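Local atomic coordinates of putative Zn-dependent Alcohol Dehydrogenase (PDB entry 3IV6), a protein that binds S-adenosylmethionine in a Rossmann-type fold and is probably a methyltransferase-like protein, although it was named as a putative zinc-dependent alcohol dehydrogenase. Residues A[154-159]-A[178-183]; A[187-192]-A[203-208]. All coordinates share one frame; numbering follows the deposited sequence.

Contact 1 (A[154-159]-A[178-183]); sequences DIDLKL and KTFHFR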
loop_
_atom_site.group_PDB
_atom_site.type_symbol
_atom_site.label_atom_id
_atom_site.label_comp_id
_atom_site.label_asym_id
_atom_site.label_seq_id
_atom_site.Cartn_x
_atom_site.Cartn_y
_atom_site.Cartn_z
ATOM N N ASP A 154 9.173 12.989 -3.643
ATOM C CA ASP A 154 9.709 14.109 -4.409
ATOM C C ASP A 154 8.601 15.112 -4.681
ATOM O O ASP A 154 8.768 16.316 -4.486
ATOM C CB ASP A 154 10.325 13.630 -5.724
ATOM C CG ASP A 154 11.628 12.823 -5.516
ATOM O OD1 ASP A 154 12.006 12.101 -6.474
ATOM O OD2 ASP A 154 12.262 12.905 -4.422
ATOM N N ILE A 155 7.450 14.612 -5.104
ATOM C CA ILE A 155 6.306 15.475 -5.301
ATOM C C ILE A 155 5.924 16.269 -4.050
ATOM O O ILE A 155 5.289 17.317 -4.145
ATOM C CB ILE A 155 5.058 14.727 -5.779
ATOM C CG1 ILE A 155 3.949 15.758 -6.029
ATOM C CG2 ILE A 155 4.604 13.753 -4.729
ATOM C CD1 ILE A 155 2.688 15.235 -6.690
ATOM N N ASP A 156 6.284 15.782 -2.878
ATOM C CA ASP A 156 5.860 16.475 -1.674
ATOM C C ASP A 156 6.639 17.762 -1.610
ATOM O O ASP A 156 6.086 18.821 -1.307
ATOM C CB ASP A 156 6.110 15.639 -0.405
ATOM C CG ASP A 156 5.150 14.443 -0.270
ATOM O OD1 ASP A 156 4.136 14.430 -1.010
ATOM O OD2 ASP A 156 5.419 13.529 0.569
ATOM N N LEU A 157 7.934 17.656 -1.893
ATOM C CA LEU A 157 8.828 18.806 -1.920
ATOM C C LEU A 157 8.341 19.924 -2.925
ATOM O O LEU A 157 8.338 21.107 -2.606
ATOM C CB LEU A 157 10.271 18.334 -2.174
ATOM C CG LEU A 157 10.915 17.335 -1.179
ATOM C CD1 LEU A 157 12.297 16.805 -1.648
ATOM C CD2 LEU A 157 11.037 17.902 0.237
ATOM N N LYS A 158 7.899 19.556 -4.119
ATOM C CA LYS A 158 7.282 20.536 -4.983
ATOM C C LYS A 158 5.975 21.057 -4.363
ATOM O O LYS A 158 5.673 22.240 -4.475
ATOM C CB LYS A 158 7.015 19.968 -6.376
ATOM C CG LYS A 158 8.237 19.343 -7.041
ATOM C CD LYS A 158 8.928 20.280 -8.035
ATOM C CE LYS A 158 9.687 21.398 -7.322
ATOM N NZ LYS A 158 10.446 22.247 -8.298
ATOM N N LEU A 159 5.207 20.187 -3.708
ATOM C CA LEU A 159 3.954 20.608 -3.078
ATOM C C LEU A 159 4.149 21.674 -1.987
ATOM O O LEU A 159 3.438 22.689 -1.964
ATOM C CB LEU A 159 3.192 19.420 -2.499
ATOM C CG LEU A 159 2.394 18.548 -3.468
ATOM C CD1 LEU A 159 1.841 17.352 -2.724
ATOM C CD2 LEU A 159 1.278 19.320 -4.140
ATOM N N LYS A 178 1.363 15.383 9.102
ATOM C CA LYS A 178 1.866 15.336 7.738
ATOM C C LYS A 178 0.910 14.644 6.730
ATOM O O LYS A 178 1.307 13.755 5.971
ATOM C CB LYS A 178 3.261 14.706 7.734
ATOM C CG LYS A 178 4.176 15.363 8.776
ATOM C CD LYS A 178 5.483 14.610 8.977
ATOM C CE LYS A 178 5.322 13.447 9.929
ATOM N NZ LYS A 178 6.628 12.715 10.107
ATOM N N THR A 179 -0.341 15.079 6.708
ATOM C CA THR A 179 -1.266 14.537 5.738
ATOM C C THR A 179 -1.485 15.512 4.604
ATOM O O THR A 179 -1.759 16.672 4.840
ATOM C CB THR A 179 -2.626 14.239 6.371
ATOM O OG1 THR A 179 -2.438 13.431 7.530
ATOM C CG2 THR A 179 -3.509 13.491 5.417
ATOM N N PHE A 180 -1.372 15.031 3.371
ATOM C CA PHE A 180 -1.692 15.825 2.199
ATOM C C PHE A 180 -3.093 15.539 1.664
ATOM O O PHE A 180 -3.529 14.387 1.644
ATOM C CB PHE A 180 -0.700 15.532 1.102
ATOM C CG PHE A 180 0.637 16.172 1.302
ATOM C CD1 PHE A 180 0.827 17.518 1.040
ATOM C CD2 PHE A 180 1.716 15.415 1.700
ATOM C CE1 PHE A 180 2.054 18.097 1.198
ATOM C CE2 PHE A 180 2.954 15.997 1.873
ATOM C CZ PHE A 180 3.119 17.338 1.620
ATOM N N HIS A 181 -3.808 16.595 1.261
ATOM C CA HIS A 181 -5.037 16.447 0.465
ATOM C C HIS A 181 -4.840 16.952 -0.955
ATOM O O HIS A 181 -4.873 18.154 -1.184
ATOM C CB HIS A 181 -6.201 17.205 1.067
ATOM C CG HIS A 181 -7.518 16.669 0.629
ATOM N ND1 HIS A 181 -8.687 16.877 1.332
ATOM C CD2 HIS A 181 -7.842 15.874 -0.418
ATOM C CE1 HIS A 181 -9.677 16.251 0.719
ATOM N NE2 HIS A 181 -9.191 15.626 -0.339
ATOM N N PHE A 182 -4.625 16.069 -1.915
ATOM C CA PHE A 182 -4.151 16.558 -3.213
ATOM C C PHE A 182 -5.195 17.376 -4.004
ATOM O O PHE A 182 -4.899 18.442 -4.560
ATOM C CB PHE A 182 -3.630 15.384 -4.043
ATOM C CG PHE A 182 -2.647 14.543 -3.319
ATOM C CD1 PHE A 182 -1.375 15.042 -3.010
ATOM C CD2 PHE A 182 -2.992 13.256 -2.927
ATOM C CE1 PHE A 182 -0.445 14.261 -2.325
ATOM C CE2 PHE A 182 -2.092 12.473 -2.234
ATOM C CZ PHE A 182 -0.796 12.976 -1.935
ATOM N N ARG A 183 -6.413 16.848 -4.049
ATOM C CA ARG A 183 -7.540 17.461 -4.729
ATOM C C ARG A 183 -7.888 18.825 -4.147
ATOM O O ARG A 183 -8.871 19.426 -4.548
ATOM C CB ARG A 183 -8.752 16.535 -4.588
ATOM C CG ARG A 183 -10.010 16.972 -5.305
ATOM C CD ARG A 183 -11.114 15.969 -5.076
ATOM N NE ARG A 183 -12.152 16.077 -6.089
ATOM C CZ ARG A 183 -13.036 17.075 -6.145
ATOM N NH1 ARG A 183 -12.991 18.053 -5.239
ATOM N NH2 ARG A 183 -13.962 17.098 -7.105
#
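Leu-159 and Phe-180 make the apolar half of this helix-to-strand contact, a worked example of one methyl group serving two rings. Leu-159 CD1 lies over one face of the Phe-180 ring, 4.2 Å from its centroid and offset toward the rim, in a CH-pi contact. The same methyl meets the edge of the second ring, with Leu-159 CD1 3.9 Å from Phe-182 CE1 and near that ring's plane. Phe-180 already starts toward the helix, and its chi1 of -76°, with CG anti to the carbonyl carbon, keeps the ring beside the backbone N. One turn earlier, the carboxylate of Asp-156 approaches the Phe-180 ring obliquely, the two planes 28° apart, with Asp-156 CG 3.4 Å from Phe-180 CE2. Its charge is met elsewhere: OD2 forms a salt bridge with Arg-216 and accepts a hydrogen bond from Tyr-153 N. All four touching residues are buried. The outer side is looser: Asp-154 and Leu-157 are exposed on the helix and make no contact with the strand segment. The arrangement is that of a helix packed on the central strand of a small three-stranded antiparallel sheet, separate from the seven-stranded sheet of the Rossmann-like domain.

Contact 2 (A[187-192]-A[203-208]); sequences DVLDRA and TLLEWY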
loop_
_atom_site.group_PDB
_atom_site.type_symbol
_atom_site.label_atom_id
_atom_site.label_comp_id
_atom_site.label_asym_id
_atom_site.label_seq_id
_atom_site.Cartn_x
_atom_site.Cartn_y
_atom_site.Cartn_z
ATOM N N ASP A 187 -4.489 24.005 -8.125
ATOM C CA ASP A 187 -3.620 24.355 -9.242
ATOM C C ASP A 187 -2.166 24.012 -8.936
ATOM O O ASP A 187 -1.356 23.833 -9.846
ATOM C CB ASP A 187 -3.751 25.842 -9.577
ATOM C CG ASP A 187 -2.822 26.271 -10.695
ATOM O OD1 ASP A 187 -3.024 25.823 -11.843
ATOM O OD2 ASP A 187 -1.889 27.057 -10.426
ATOM N N VAL A 188 -1.840 23.925 -7.650
ATOM C CA VAL A 188 -0.486 23.596 -7.223
ATOM C C VAL A 188 -0.124 22.162 -7.596
ATOM O O VAL A 188 1.022 21.870 -7.939
ATOM C CB VAL A 188 -0.313 23.780 -5.704
ATOM C CG1 VAL A 188 1.111 23.446 -5.288
ATOM C CG2 VAL A 188 -0.675 25.200 -5.297
ATOM N N LEU A 189 -1.108 21.271 -7.527
ATOM C CA LEU A 189 -0.898 19.870 -7.872
ATOM C C LEU A 189 -0.307 19.730 -9.271
ATOM O O LEU A 189 0.745 19.117 -9.451
ATOM C CB LEU A 189 -2.212 19.093 -7.777
ATOM C CG LEU A 189 -2.104 17.567 -7.824
ATOM C CD1 LEU A 189 -1.141 17.064 -6.759
ATOM C CD2 LEU A 189 -3.472 16.925 -7.661
ATOM N N ASP A 190 -0.990 20.302 -10.258
ATOM C CA ASP A 190 -0.521 20.262 -11.637
ATOM C C ASP A 190 0.959 20.621 -11.727
ATOM O O ASP A 190 1.724 19.970 -12.437
ATOM C CB ASP A 190 -1.345 21.210 -12.510
ATOM C CG ASP A 190 -2.832 20.924 -12.438
ATOM O OD1 ASP A 190 -3.319 20.573 -11.342
ATOM O OD2 ASP A 190 -3.515 21.050 -13.476
ATOM N N ARG A 191 1.355 21.663 -11.002
ATOM C CA ARG A 191 2.693 22.225 -11.136
ATOM C C ARG A 191 3.740 21.312 -10.509
ATOM O O ARG A 191 4.920 21.371 -10.859
ATOM C CB ARG A 191 2.757 23.614 -10.498
ATOM C CG ARG A 191 3.988 24.418 -10.883
ATOM C CD ARG A 191 3.681 25.906 -10.941
ATOM N NE ARG A 191 4.485 26.668 -9.990
ATOM C CZ ARG A 191 3.993 27.281 -8.918
ATOM N NH1 ARG A 191 2.694 27.223 -8.656
ATOM N NH2 ARG A 191 4.800 27.952 -8.108
ATOM N N ALA A 192 3.303 20.468 -9.580
ATOM C CA ALA A 192 4.222 19.722 -8.729
ATOM C C ALA A 192 4.425 18.303 -9.249
ATOM O O ALA A 192 5.369 17.616 -8.855
ATOM C CB ALA A 192 3.714 19.696 -7.295
ATOM N N THR A 203 -3.378 11.631 -16.678
ATOM C CA THR A 203 -3.679 10.440 -15.919
ATOM C C THR A 203 -3.131 10.591 -14.499
ATOM O O THR A 203 -3.785 10.188 -13.536
ATOM C CB THR A 203 -3.254 9.139 -16.634
ATOM O OG1 THR A 203 -3.875 9.083 -17.919
ATOM C CG2 THR A 203 -3.749 7.927 -15.871
ATOM N N LEU A 204 -1.993 11.250 -14.350
ATOM C CA LEU A 204 -1.436 11.417 -13.017
ATOM C C LEU A 204 -2.340 12.279 -12.157
ATOM O O LEU A 204 -2.828 11.833 -11.099
ATOM C CB LEU A 204 -0.014 11.973 -13.083
ATOM C CG LEU A 204 0.951 10.904 -13.599
ATOM C CD1 LEU A 204 2.401 11.390 -13.686
ATOM C CD2 LEU A 204 0.831 9.658 -12.710
ATOM N N LEU A 205 -2.560 13.502 -12.637
ATOM C CA LEU A 205 -3.384 14.501 -11.985
ATOM C C LEU A 205 -4.636 13.862 -11.479
ATOM O O LEU A 205 -4.995 14.038 -10.317
ATOM C CB LEU A 205 -3.768 15.596 -12.970
ATOM C CG LEU A 205 -4.475 16.823 -12.377
ATOM C CD1 LEU A 205 -3.449 17.643 -11.645
ATOM C CD2 LEU A 205 -5.177 17.662 -13.434
ATOM N N GLU A 206 -5.317 13.110 -12.336
ATOM C CA GLU A 206 -6.593 12.537 -11.927
ATOM C C GLU A 206 -6.425 11.481 -10.836
ATOM O O GLU A 206 -7.145 11.480 -9.830
ATOM C CB GLU A 206 -7.370 11.991 -13.128
ATOM C CG GLU A 206 -8.844 11.614 -12.822
ATOM C CD GLU A 206 -9.665 12.787 -12.251
ATOM O OE1 GLU A 206 -9.287 13.978 -12.481
ATOM O OE2 GLU A 206 -10.681 12.508 -11.571
ATOM N N TRP A 207 -5.457 10.587 -11.038
ATOM C CA TRP A 207 -5.044 9.618 -10.030
ATOM C C TRP A 207 -4.765 10.272 -8.672
ATOM O O TRP A 207 -5.217 9.808 -7.630
ATOM C CB TRP A 207 -3.773 9.013 -10.539
ATOM C CG TRP A 207 -3.260 7.857 -9.799
ATOM C CD1 TRP A 207 -3.970 6.804 -9.317
ATOM C CD2 TRP A 207 -1.898 7.607 -9.494
ATOM N NE1 TRP A 207 -3.126 5.916 -8.708
ATOM C CE2 TRP A 207 -1.844 6.387 -8.810
ATOM C CE3 TRP A 207 -0.712 8.306 -9.731
ATOM C CZ2 TRP A 207 -0.652 5.840 -8.363
ATOM C CZ3 TRP A 207 0.482 7.759 -9.281
ATOM C CH2 TRP A 207 0.500 6.544 -8.603
ATOM N N TYR A 208 -4.002 11.354 -8.688
ATOM C CA TYR A 208 -3.727 12.073 -7.454
ATOM C C TYR A 208 -4.993 12.645 -6.817
ATOM O O TYR A 208 -5.183 12.518 -5.617
ATOM C CB TYR A 208 -2.659 13.160 -7.675
ATOM C CG TYR A 208 -1.274 12.652 -7.354
ATOM C CD1 TYR A 208 -0.843 12.549 -6.031
ATOM C CD2 TYR A 208 -0.412 12.210 -8.357
ATOM C CE1 TYR A 208 0.400 12.056 -5.711
ATOM C CE2 TYR A 208 0.855 11.696 -8.042
ATOM C CZ TYR A 208 1.250 11.627 -6.713
ATOM O OH TYR A 208 2.498 11.128 -6.369
#
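Leu-189 and Leu-205 meet through their branch ends, where two short helices illustrate how a few side chains can carry a helix-to-helix contact. Leu-189 CD2 stands 4.0 Å from Leu-205 CD1, and the same methyl also touches the stem of the aromatic residue, with Leu-189 CD2 3.9 Å from Tyr-208 CB. Leu-189 thus packs against two residues three apart in the helix, on successive turns. With its CG anti to the backbone N (chi1 -172°), Leu-205 extends its branches across to the partner helix. The carboxylate of the exposed Asp-190 borders these branches; its very close approach to Leu-205 is doubtful at this resolution and is better taken as the polar rim of the apolar patch than as a specific bond.

The framework is two helices joined by a mostly loop connection: segments 187-192 and 203-208 run at 132° to each other, their axes coming no nearer than 10.1 Å. The nearest backbone pair is Asp-190 and Leu-205, whose CA atoms are 6.4 Å apart.

Farther out, the Tyr-208 ring leads away from the partner helix, meets Phe-182 edge-to-face and makes a cation-pi contact with Arg-211. Ile-155 of helix 154-164 and Leu-193 in the connecting loop also touch the Tyr-208 side chain. On another side of 187-192, Val-188 touches Tyr-162 and Ala-192 rests on Lys-158 and Leu-159, seating that helix against helix 154-164.

In the fold
Contacts 1 and 2 lie on the same side of the chain's centre, their own centres 10 Å apart, and follow each other along the chain. Contact 1 is wholly buried and joins a helix to a strand through aromatic faces and edges; contact 2 is partly buried and joins two helices mainly through leucine branches. Each includes an aspartate: the buried Asp-156 forms a salt bridge with Arg-216, while Asp-190 is exposed at the margin. Helix 187-192 lies against helix 154-164, so the two contacts share a neighbourhood. Both lie away from the S-adenosylmethionine site, with the side chains of Phe-182 and Tyr-208 about 12 and 11 Å from the ligand.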